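Local coordinates for protein Myo-inositol dehydrogenase (Corynebacterium glutamicum, PDB 3EUW) that probably oxidises myo-inositol with NAD+ as an inositol 2-dehydrogenase of the Gfo/Idh/MocA family, pairing a Rossmann fold with a beta-sheet domain in a tetramer, at residues A[116-127]-A[302-313]; A[18-29]-A[286-294]. All coordinates share one frame; numbering follows the deposited sequence.

Contact 1: A[116-127]-A[302-313]; sequences ASKVMLGFNRRF and GFSPNFEDGVIA
Selenomethionine Met120 lies crosswise against Phe303 and Pro305, its side chain at about a right angle to that of Phe303. CG stands anti to the backbone N (chi1 178°) and the chain runs extended beyond it, which lays the side chain along residues 303-305. CB rests 3.5 Å from CG of Phe303; CG of Met120 approaches the Pro305 carbonyl oxygen; the selenium reaches CD1 of Phe303 in an oblique Met-aromatic contact; and CE ends 3.4 Å from O of Ser304. Beside it, Leu121 N donates to O of Pro305 at 3.0 Å.

Pro305, which follows a cis peptide bond, is wedged between three side chains. CB meets the edge of the Phe123 ring, CD meets the edge of Phe127, and CG sits 3.6 Å from CD of Arg126, over one face of the guanidinium. The Arg126 chain, extended from CG to NE, slides past the proline to a long salt bridge with Asp309, where a water links NH2 to OD1. Asp180 and Arg183 of helix 169-185 pair with Arg126 and Asp309 respectively. Asn306 and Asp309 form a capping box: Asp309 N donates to OD1 of Asn306 at 2.8 Å, and Asn306 N returns a bond to Asp309 OD2.

At the other end, Ala116 CB covers a face of the Phe307 ring, while one water joins the carbonyl oxygens of Ala116 and Val119 to Phe307 N. The capped helix 307-326 thus packs against strand 119-121, an edge strand of the chain's parallel Rossmann sheet.

Contact 2: A[18-29]-A[286-294]; sequences VHAANIAANPDL and YKAELATFA. With NA (sodium ion), chain E.
Asn22 ND2 donates to two waters, one also bonded to Tyr286 O and His19 ND1, the other to Lys287 NZ, where segment 18-25 of helix 14-25, in the Rossmann domain, and segment 286-294 of helix 283-299 cross at -61°. OD1 of the same amide accepts from NZ of Lys287 at 2.9 Å. The lysine crosses the amide at about a right angle; its bend at chi4 (57°) turns NZ back to OD1, and Asp283 holds the same ammonium in a salt bridge. His19 NE2 is hydrogen-bonded to Glu95 OE2.

Between these polar groups and the sheet, Leu290 packs against Ile23 and Leu29. Its CD2 lies 3.6 Å from CG1 of Ile23, and its CG sits 3.6 Å from CD1 of Leu29, whose side chain slides past in the opposite direction. The other branch of Leu29, CD2, meets CB of Ala294.

Beyond the helix end, Asn26 OD1 accepts from Asp28 N at 2.7 Å in an Asx turn, while its ND2 reaches Lys287 O through a water. The end of the helix and the turn after it together bind a sodium ion through a water and the carbonyl oxygens of Ile23, Ala24, Asn26 and Leu29, with Asn26 O 2.2 Å from the sodium.

Both contacts join the Rossmann domain to helices from much later in the chain, 283-299 and 307-326, which follow each other in sequence. Contact 1 lies at an edge strand of the parallel sheet, nearer the centre of the chain; contact 2 lies farther out, yet a larger share of its touching residues is buried. Their centres are about 17 Å apart, but they meet through Glu289, packed against the backbone of 122-124, and through Phe293 against Phe303. Both use bridging waters. Contact 1 adds a backbone bond, a long salt bridge and aromatic and proline packing, whereas contact 2 relies on a direct lysine-amide bond, aliphatic packing and a sodium ion held by backbone carbonyls.

Contact 1: A[116-127]-A[302-313]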
loop_
_atom_site.group_PDB
_atom_site.type_symbol
_atom_site.label_atom_id
_atom_site.label_comp_id
_atom_site.label_asym_id
_atom_site.label_seq_id
_atom_site.Cartn_x
_atom_site.Cartn_y
_atom_site.Cartn_z
ATOM N N ALA A 116 -5.509 16.434 -42.874
ATOM C CA ALA A 116 -5.394 15.489 -41.766
ATOM C C ALA A 116 -4.705 16.099 -40.546
ATOM O O ALA A 116 -4.935 15.672 -39.420
ATOM C CB ALA A 116 -4.638 14.248 -42.217
ATOM N N SER A 117 -3.870 17.104 -40.775
ATOM C CA SER A 117 -3.149 17.758 -39.688
ATOM C C SER A 117 -4.069 18.511 -38.728
ATOM O O SER A 117 -3.634 18.945 -37.665
ATOM C CB SER A 117 -2.100 18.728 -40.254
ATOM O OG SER A 117 -2.704 19.825 -40.928
ATOM N N LYS A 118 -5.332 18.671 -39.105
ATOM C CA LYS A 118 -6.291 19.372 -38.253
ATOM C C LYS A 118 -7.109 18.385 -37.425
ATOM O O LYS A 118 -8.074 18.756 -36.754
ATOM C CB LYS A 118 -7.217 20.249 -39.100
ATOM C CG LYS A 118 -6.545 21.523 -39.604
ATOM C CD LYS A 118 -7.499 22.376 -40.436
ATOM C CE LYS A 118 -6.843 23.692 -40.875
ATOM N NZ LYS A 118 -6.555 24.595 -39.716
ATOM N N VAL A 119 -6.708 17.119 -37.465
ATOM C CA VAL A 119 -7.417 16.105 -36.708
ATOM C C VAL A 119 -6.648 15.672 -35.468
ATOM O O VAL A 119 -5.455 15.370 -35.536
ATOM C CB VAL A 119 -7.695 14.850 -37.566
ATOM C CG1 VAL A 119 -8.541 13.858 -36.780
ATOM C CG2 VAL A 119 -8.408 15.241 -38.841
HETATM N N MSE A 120 -7.327 15.685 -34.329
HETATM C CA MSE A 120 -6.732 15.210 -33.097
HETATM C C MSE A 120 -7.510 13.961 -32.702
HETATM O O MSE A 120 -8.740 13.980 -32.683
HETATM C CB MSE A 120 -6.861 16.239 -31.982
HETATM C CG MSE A 120 -6.285 15.696 -30.704
HETATM SE SE MSE A 120 -6.227 17.067 -29.352
HETATM C CE MSE A 120 -5.356 16.068 -27.873
ATOM N N LEU A 121 -6.814 12.873 -32.400
ATOM C CA LEU A 121 -7.509 11.649 -32.015
ATOM C C LEU A 121 -7.683 11.616 -30.515
ATOM O O LEU A 121 -6.752 11.926 -29.765
ATOM C CB LEU A 121 -6.773 10.406 -32.507
ATOM C CG LEU A 121 -7.709 9.769 -33.538
ATOM C CD1 LEU A 121 -7.422 10.344 -34.920
ATOM C CD2 LEU A 121 -7.555 8.280 -33.541
ATOM N N GLY A 122 -8.884 11.241 -30.085
ATOM C CA GLY A 122 -9.195 11.239 -28.665
ATOM C C GLY A 122 -8.738 10.080 -27.808
ATOM O O GLY A 122 -9.560 9.485 -27.107
ATOM N N PHE A 123 -7.448 9.742 -27.862
ATOM C CA PHE A 123 -6.928 8.666 -27.014
ATOM C C PHE A 123 -6.656 9.338 -25.677
ATOM O O PHE A 123 -5.520 9.684 -25.344
ATOM C CB PHE A 123 -5.648 8.077 -27.600
ATOM C CG PHE A 123 -5.883 7.222 -28.813
ATOM C CD1 PHE A 123 -6.669 6.077 -28.734
ATOM C CD2 PHE A 123 -5.324 7.565 -30.037
ATOM C CE1 PHE A 123 -6.892 5.282 -29.870
ATOM C CE2 PHE A 123 -5.540 6.784 -31.173
ATOM C CZ PHE A 123 -6.325 5.641 -31.089
ATOM N N ASN A 124 -7.735 9.521 -24.927
ATOM C CA ASN A 124 -7.712 10.200 -23.648
ATOM C C ASN A 124 -6.770 9.658 -22.591
ATOM O O ASN A 124 -6.341 10.407 -21.708
ATOM C CB ASN A 124 -9.132 10.258 -23.071
ATOM C CG ASN A 124 -9.718 8.879 -22.826
ATOM O OD1 ASN A 124 -10.072 8.165 -23.768
ATOM N ND2 ASN A 124 -9.806 8.490 -21.557
ATOM N N ARG A 125 -6.438 8.375 -22.663
ATOM C CA ARG A 125 -5.560 7.809 -21.643
ATOM C C ARG A 125 -4.172 8.446 -21.619
ATOM O O ARG A 125 -3.526 8.466 -20.574
ATOM C CB ARG A 125 -5.471 6.282 -21.782
ATOM C CG ARG A 125 -6.817 5.580 -21.572
ATOM C CD ARG A 125 -6.728 4.079 -21.812
ATOM N NE ARG A 125 -8.045 3.465 -21.880
ATOM C CZ ARG A 125 -8.277 2.154 -21.903
ATOM N NH1 ARG A 125 -7.274 1.286 -21.859
ATOM N NH2 ARG A 125 -9.524 1.707 -21.978
ATOM N N ARG A 126 -3.712 8.981 -22.744
ATOM C CA ARG A 126 -2.401 9.633 -22.752
ATOM C C ARG A 126 -2.434 10.855 -21.843
ATOM O O ARG A 126 -1.401 11.289 -21.338
ATOM C CB ARG A 126 -2.023 10.126 -24.154
ATOM C CG ARG A 126 -1.911 9.061 -25.216
ATOM C CD ARG A 126 -1.097 9.600 -26.375
ATOM N NE ARG A 126 -0.945 8.626 -27.445
ATOM C CZ ARG A 126 -0.056 8.729 -28.427
ATOM N NH1 ARG A 126 0.767 9.775 -28.479
ATOM N NH2 ARG A 126 0.037 7.773 -29.334
ATOM N N PHE A 127 -3.633 11.396 -21.634
ATOM C CA PHE A 127 -3.791 12.598 -20.827
ATOM C C PHE A 127 -4.063 12.339 -19.358
ATOM O O PHE A 127 -4.298 13.266 -18.586
ATOM C CB PHE A 127 -4.869 13.486 -21.460
ATOM C CG PHE A 127 -4.543 13.896 -22.872
ATOM C CD1 PHE A 127 -3.753 15.020 -23.125
ATOM C CD2 PHE A 127 -4.948 13.107 -23.946
ATOM C CE1 PHE A 127 -3.370 15.345 -24.424
ATOM C CE2 PHE A 127 -4.569 13.422 -25.252
ATOM C CZ PHE A 127 -3.779 14.540 -25.493
ATOM N N GLY A 302 -0.503 21.755 -35.138
ATOM C CA GLY A 302 -0.812 20.334 -35.205
ATOM C C GLY A 302 -1.311 19.743 -33.897
ATOM O O GLY A 302 -1.323 20.406 -32.862
ATOM N N PHE A 303 -1.710 18.479 -33.936
ATOM C CA PHE A 303 -2.234 17.819 -32.747
ATOM C C PHE A 303 -1.513 16.529 -32.400
ATOM O O PHE A 303 -0.820 15.935 -33.228
ATOM C CB PHE A 303 -3.719 17.496 -32.936
ATOM C CG PHE A 303 -4.592 18.698 -33.050
ATOM C CD1 PHE A 303 -4.817 19.519 -31.952
ATOM C CD2 PHE A 303 -5.206 19.008 -34.251
ATOM C CE1 PHE A 303 -5.646 20.630 -32.049
ATOM C CE2 PHE A 303 -6.036 20.122 -34.356
ATOM C CZ PHE A 303 -6.254 20.930 -33.252
ATOM N N SER A 304 -1.708 16.096 -31.162
ATOM C CA SER A 304 -1.133 14.855 -30.675
ATOM C C SER A 304 -2.016 14.344 -29.537
ATOM O O SER A 304 -2.229 15.041 -28.555
ATOM C CB SER A 304 0.287 15.082 -30.155
ATOM O OG SER A 304 0.824 13.863 -29.678
ATOM N N PRO A 305 -2.573 13.138 -29.678
ATOM C CA PRO A 305 -2.437 12.176 -30.781
ATOM C C PRO A 305 -2.957 12.752 -32.099
ATOM O O PRO A 305 -3.931 13.514 -32.112
ATOM C CB PRO A 305 -3.294 10.998 -30.323
ATOM C CG PRO A 305 -3.269 11.102 -28.833
ATOM C CD PRO A 305 -3.435 12.579 -28.623
ATOM N N ASN A 306 -2.318 12.369 -33.200
ATOM C CA ASN A 306 -2.724 12.838 -34.518
ATOM C C ASN A 306 -3.476 11.779 -35.330
ATOM O O ASN A 306 -3.694 10.646 -34.880
ATOM C CB ASN A 306 -1.506 13.308 -35.325
ATOM C CG ASN A 306 -0.505 12.201 -35.584
ATOM O OD1 ASN A 306 -0.872 11.070 -35.911
ATOM N ND2 ASN A 306 0.771 12.528 -35.461
ATOM N N PHE A 307 -3.857 12.167 -36.542
ATOM C CA PHE A 307 -4.576 11.291 -37.447
ATOM C C PHE A 307 -3.816 9.978 -37.621
ATOM O O PHE A 307 -4.394 8.895 -37.545
ATOM C CB PHE A 307 -4.731 11.980 -38.807
ATOM C CG PHE A 307 -5.601 11.232 -39.774
ATOM C CD1 PHE A 307 -6.973 11.454 -39.810
ATOM C CD2 PHE A 307 -5.044 10.312 -40.663
ATOM C CE1 PHE A 307 -7.784 10.773 -40.722
ATOM C CE2 PHE A 307 -5.845 9.625 -41.575
ATOM C CZ PHE A 307 -7.218 9.855 -41.606
ATOM N N GLU A 308 -2.513 10.092 -37.844
ATOM C CA GLU A 308 -1.647 8.939 -38.052
ATOM C C GLU A 308 -1.679 7.959 -36.878
ATOM O O GLU A 308 -1.623 6.754 -37.080
ATOM C CB GLU A 308 -0.209 9.406 -38.307
ATOM C CG GLU A 308 0.622 8.433 -39.103
ATOM C CD GLU A 308 -0.048 8.044 -40.410
ATOM O OE1 GLU A 308 -0.496 8.944 -41.157
ATOM O OE2 GLU A 308 -0.122 6.833 -40.692
ATOM N N ASP A 309 -1.761 8.472 -35.657
ATOM C CA ASP A 309 -1.818 7.590 -34.497
ATOM C C ASP A 309 -3.104 6.779 -34.558
ATOM O O ASP A 309 -3.156 5.649 -34.077
ATOM C CB ASP A 309 -1.776 8.391 -33.194
ATOM C CG ASP A 309 -0.463 9.131 -33.004
ATOM O OD1 ASP A 309 0.614 8.515 -33.180
ATOM O OD2 ASP A 309 -0.509 10.330 -32.666
ATOM N N GLY A 310 -4.137 7.365 -35.158
ATOM C CA GLY A 310 -5.409 6.677 -35.288
ATOM C C GLY A 310 -5.334 5.569 -36.326
ATOM O O GLY A 310 -5.944 4.512 -36.176
ATOM N N VAL A 311 -4.568 5.814 -37.381
ATOM C CA VAL A 311 -4.410 4.835 -38.444
ATOM C C VAL A 311 -3.611 3.626 -37.958
ATOM O O VAL A 311 -4.031 2.482 -38.129
ATOM C CB VAL A 311 -3.675 5.456 -39.659
ATOM C CG1 VAL A 311 -3.512 4.422 -40.755
ATOM C CG2 VAL A 311 -4.450 6.670 -40.171
ATOM N N ILE A 312 -2.463 3.900 -37.346
ATOM C CA ILE A 312 -1.582 2.854 -36.854
ATOM C C ILE A 312 -2.203 2.042 -35.714
ATOM O O ILE A 312 -1.973 0.837 -35.601
ATOM C CB ILE A 312 -0.235 3.454 -36.401
ATOM C CG1 ILE A 312 0.406 4.206 -37.576
ATOM C CG2 ILE A 312 0.697 2.352 -35.927
ATOM C CD1 ILE A 312 1.660 4.992 -37.211
ATOM N N ALA A 313 -2.995 2.701 -34.875
ATOM C CA ALA A 313 -3.636 2.006 -33.773
ATOM C C ALA A 313 -4.571 0.947 -34.342
ATOM O O ALA A 313 -4.619 -0.177 -33.840
ATOM C CB ALA A 313 -4.401 2.980 -32.906
HETATM O O HOH W 1 -3.435 15.185 -37.054
HETATM O O HOH W 2 -2.063 17.204 -36.432
HETATM O O HOH W 3 0.519 12.535 -27.237
HETATM O O HOH W 4 2.406 8.715 -30.847
#

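Contact 2: A[18-29]-A[286-294]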
loop_
_atom_site.group_PDB
_atom_site.type_symbol
_atom_site.label_atom_id
_atom_site.label_comp_id
_atom_site.label_asym_id
_atom_site.label_seq_id
_atom_site.Cartn_x
_atom_site.Cartn_y
_atom_site.Cartn_z
ATOM N N VAL A 18 -19.930 14.505 -21.172
ATOM C CA VAL A 18 -18.644 14.810 -20.557
ATOM C C VAL A 18 -17.968 15.985 -21.266
ATOM O O VAL A 18 -17.537 16.939 -20.631
ATOM C CB VAL A 18 -17.704 13.583 -20.597
ATOM C CG1 VAL A 18 -16.304 13.980 -20.163
ATOM C CG2 VAL A 18 -18.242 12.498 -19.690
ATOM N N HIS A 19 -17.868 15.914 -22.584
ATOM C CA HIS A 19 -17.244 17.003 -23.326
ATOM C C HIS A 19 -17.991 18.326 -23.116
ATOM O O HIS A 19 -17.374 19.360 -22.855
ATOM C CB HIS A 19 -17.193 16.671 -24.814
ATOM C CG HIS A 19 -16.235 15.578 -25.153
ATOM N ND1 HIS A 19 -14.901 15.626 -24.812
ATOM C CD2 HIS A 19 -16.406 14.419 -25.832
ATOM C CE1 HIS A 19 -14.290 14.548 -25.268
ATOM N NE2 HIS A 19 -15.181 13.800 -25.893
ATOM N N ALA A 20 -19.316 18.285 -23.226
ATOM C CA ALA A 20 -20.128 19.487 -23.049
ATOM C C ALA A 20 -19.828 20.108 -21.698
ATOM O O ALA A 20 -19.546 21.300 -21.605
ATOM C CB ALA A 20 -21.634 19.150 -23.157
ATOM N N ALA A 21 -19.883 19.294 -20.647
ATOM C CA ALA A 21 -19.611 19.793 -19.307
ATOM C C ALA A 21 -18.174 20.314 -19.180
ATOM O O ALA A 21 -17.922 21.279 -18.459
ATOM C CB ALA A 21 -19.869 18.699 -18.282
ATOM N N ASN A 22 -17.231 19.679 -19.874
ATOM C CA ASN A 22 -15.843 20.133 -19.810
ATOM C C ASN A 22 -15.632 21.431 -20.578
ATOM O O ASN A 22 -14.864 22.287 -20.148
ATOM C CB ASN A 22 -14.880 19.053 -20.326
ATOM C CG ASN A 22 -14.746 17.890 -19.356
ATOM O OD1 ASN A 22 -14.997 18.046 -18.160
ATOM N ND2 ASN A 22 -14.343 16.727 -19.860
ATOM N N ILE A 23 -16.313 21.577 -21.710
ATOM C CA ILE A 23 -16.197 22.793 -22.505
ATOM C C ILE A 23 -16.722 23.972 -21.691
ATOM O O ILE A 23 -16.094 25.024 -21.647
ATOM C CB ILE A 23 -16.984 22.672 -23.828
ATOM C CG1 ILE A 23 -16.318 21.607 -24.699
ATOM C CG2 ILE A 23 -17.035 24.042 -24.564
ATOM C CD1 ILE A 23 -17.187 21.108 -25.837
ATOM N N ALA A 24 -17.860 23.787 -21.032
ATOM C CA ALA A 24 -18.431 24.848 -20.215
ATOM C C ALA A 24 -17.399 25.271 -19.184
ATOM O O ALA A 24 -17.087 26.454 -19.043
ATOM C CB ALA A 24 -19.687 24.353 -19.515
ATOM N N ALA A 25 -16.864 24.285 -18.473
ATOM C CA ALA A 25 -15.867 24.520 -17.434
ATOM C C ALA A 25 -14.583 25.171 -17.935
ATOM O O ALA A 25 -13.992 25.992 -17.234
ATOM C CB ALA A 25 -15.536 23.207 -16.733
ATOM N N ASN A 26 -14.137 24.801 -19.132
ATOM C CA ASN A 26 -12.905 25.371 -19.680
ATOM C C ASN A 26 -13.153 26.840 -20.010
ATOM O O ASN A 26 -14.080 27.166 -20.743
ATOM C CB ASN A 26 -12.482 24.609 -20.939
ATOM C CG ASN A 26 -11.124 25.052 -21.460
ATOM O OD1 ASN A 26 -10.893 26.234 -21.697
ATOM N ND2 ASN A 26 -10.219 24.096 -21.646
ATOM N N PRO A 27 -12.317 27.746 -19.486
ATOM C CA PRO A 27 -12.463 29.188 -19.722
ATOM C C PRO A 27 -12.103 29.700 -21.115
ATOM O O PRO A 27 -12.509 30.794 -21.489
ATOM C CB PRO A 27 -11.574 29.794 -18.646
ATOM C CG PRO A 27 -10.439 28.825 -18.613
ATOM C CD PRO A 27 -11.141 27.475 -18.639
ATOM N N ASP A 28 -11.333 28.925 -21.874
ATOM C CA ASP A 28 -10.942 29.330 -23.223
ATOM C C ASP A 28 -11.921 28.807 -24.271
ATOM O O ASP A 28 -11.757 29.060 -25.467
ATOM C CB ASP A 28 -9.545 28.806 -23.575
ATOM C CG ASP A 28 -8.433 29.457 -22.756
ATOM O OD1 ASP A 28 -8.617 30.597 -22.260
ATOM O OD2 ASP A 28 -7.358 28.827 -22.630
ATOM N N LEU A 29 -12.942 28.083 -23.824
ATOM C CA LEU A 29 -13.907 27.506 -24.748
ATOM C C LEU A 29 -15.350 27.838 -24.443
ATOM O O LEU A 29 -15.710 28.177 -23.320
ATOM C CB LEU A 29 -13.754 25.985 -24.786
ATOM C CG LEU A 29 -12.346 25.464 -25.077
ATOM C CD1 LEU A 29 -12.380 23.943 -25.110
ATOM C CD2 LEU A 29 -11.837 26.033 -26.403
ATOM N N TYR A 286 -9.973 13.627 -19.588
ATOM C CA TYR A 286 -10.806 14.264 -20.594
ATOM C C TYR A 286 -10.660 15.768 -20.579
ATOM O O TYR A 286 -10.702 16.404 -21.628
ATOM C CB TYR A 286 -12.275 13.873 -20.425
ATOM C CG TYR A 286 -12.571 12.481 -20.924
ATOM C CD1 TYR A 286 -12.411 12.158 -22.269
ATOM C CD2 TYR A 286 -13.030 11.486 -20.057
ATOM C CE1 TYR A 286 -12.704 10.887 -22.744
ATOM C CE2 TYR A 286 -13.326 10.212 -20.523
ATOM C CZ TYR A 286 -13.163 9.922 -21.868
ATOM O OH TYR A 286 -13.479 8.674 -22.345
ATOM N N LYS A 287 -10.489 16.333 -19.391
ATOM C CA LYS A 287 -10.321 17.771 -19.262
ATOM C C LYS A 287 -8.974 18.196 -19.840
ATOM O O LYS A 287 -8.871 19.220 -20.528
ATOM C CB LYS A 287 -10.427 18.182 -17.788
ATOM C CG LYS A 287 -11.849 18.106 -17.231
ATOM C CD LYS A 287 -11.917 18.422 -15.732
ATOM C CE LYS A 287 -13.363 18.537 -15.249
ATOM N NZ LYS A 287 -14.158 17.311 -15.528
ATOM N N ALA A 288 -7.940 17.400 -19.567
ATOM C CA ALA A 288 -6.611 17.719 -20.058
ATOM C C ALA A 288 -6.584 17.560 -21.569
ATOM O O ALA A 288 -5.925 18.322 -22.270
ATOM C CB ALA A 288 -5.576 16.817 -19.406
ATOM N N GLU A 289 -7.309 16.568 -22.069
ATOM C CA GLU A 289 -7.361 16.335 -23.498
ATOM C C GLU A 289 -8.016 17.538 -24.187
ATOM O O GLU A 289 -7.551 17.987 -25.231
ATOM C CB GLU A 289 -8.159 15.070 -23.806
ATOM C CG GLU A 289 -8.160 14.665 -25.276
ATOM C CD GLU A 289 -8.932 13.378 -25.517
ATOM O OE1 GLU A 289 -10.171 13.387 -25.349
ATOM O OE2 GLU A 289 -8.308 12.354 -25.863
ATOM N N LEU A 290 -9.089 18.058 -23.593
ATOM C CA LEU A 290 -9.788 19.197 -24.170
ATOM C C LEU A 290 -8.878 20.431 -24.210
ATOM O O LEU A 290 -8.824 21.136 -25.215
ATOM C CB LEU A 290 -11.054 19.502 -23.368
ATOM C CG LEU A 290 -12.027 20.508 -23.989
ATOM C CD1 LEU A 290 -12.509 20.004 -25.347
ATOM C CD2 LEU A 290 -13.192 20.708 -23.059
ATOM N N ALA A 291 -8.159 20.672 -23.117
ATOM C CA ALA A 291 -7.259 21.817 -23.025
ATOM C C ALA A 291 -6.201 21.754 -24.119
ATOM O O ALA A 291 -5.867 22.762 -24.728
ATOM C CB ALA A 291 -6.589 21.853 -21.653
ATOM N N THR A 292 -5.675 20.560 -24.360
ATOM C CA THR A 292 -4.663 20.369 -25.385
ATOM C C THR A 292 -5.249 20.637 -26.764
ATOM O O THR A 292 -4.552 21.102 -27.668
ATOM C CB THR A 292 -4.086 18.939 -25.304
ATOM O OG1 THR A 292 -3.407 18.804 -24.055
ATOM C CG2 THR A 292 -3.098 18.662 -26.419
ATOM N N PHE A 293 -6.537 20.350 -26.916
ATOM C CA PHE A 293 -7.224 20.572 -28.180
ATOM C C PHE A 293 -7.307 22.063 -28.411
ATOM O O PHE A 293 -7.033 22.548 -29.502
ATOM C CB PHE A 293 -8.631 19.975 -28.134
ATOM C CG PHE A 293 -9.407 20.131 -29.410
ATOM C CD1 PHE A 293 -8.841 19.805 -30.633
ATOM C CD2 PHE A 293 -10.733 20.557 -29.381
ATOM C CE1 PHE A 293 -9.576 19.891 -31.808
ATOM C CE2 PHE A 293 -11.477 20.649 -30.548
ATOM C CZ PHE A 293 -10.897 20.314 -31.766
ATOM N N ALA A 294 -7.687 22.790 -27.366
ATOM C CA ALA A 294 -7.797 24.238 -27.445
ATOM C C ALA A 294 -6.455 24.877 -27.825
ATOM O O ALA A 294 -6.405 25.754 -28.686
ATOM C CB ALA A 294 -8.285 24.794 -26.115
HETATM NA NA NA E . -16.202 27.392 -21.145
HETATM O O HOH W 5 -13.479 16.763 -22.281
HETATM O O HOH W 6 -14.056 15.004 -17.369
HETATM O O HOH W 7 -10.503 21.527 -20.102
HETATM O O HOH W 8 -18.322 28.417 -21.006
#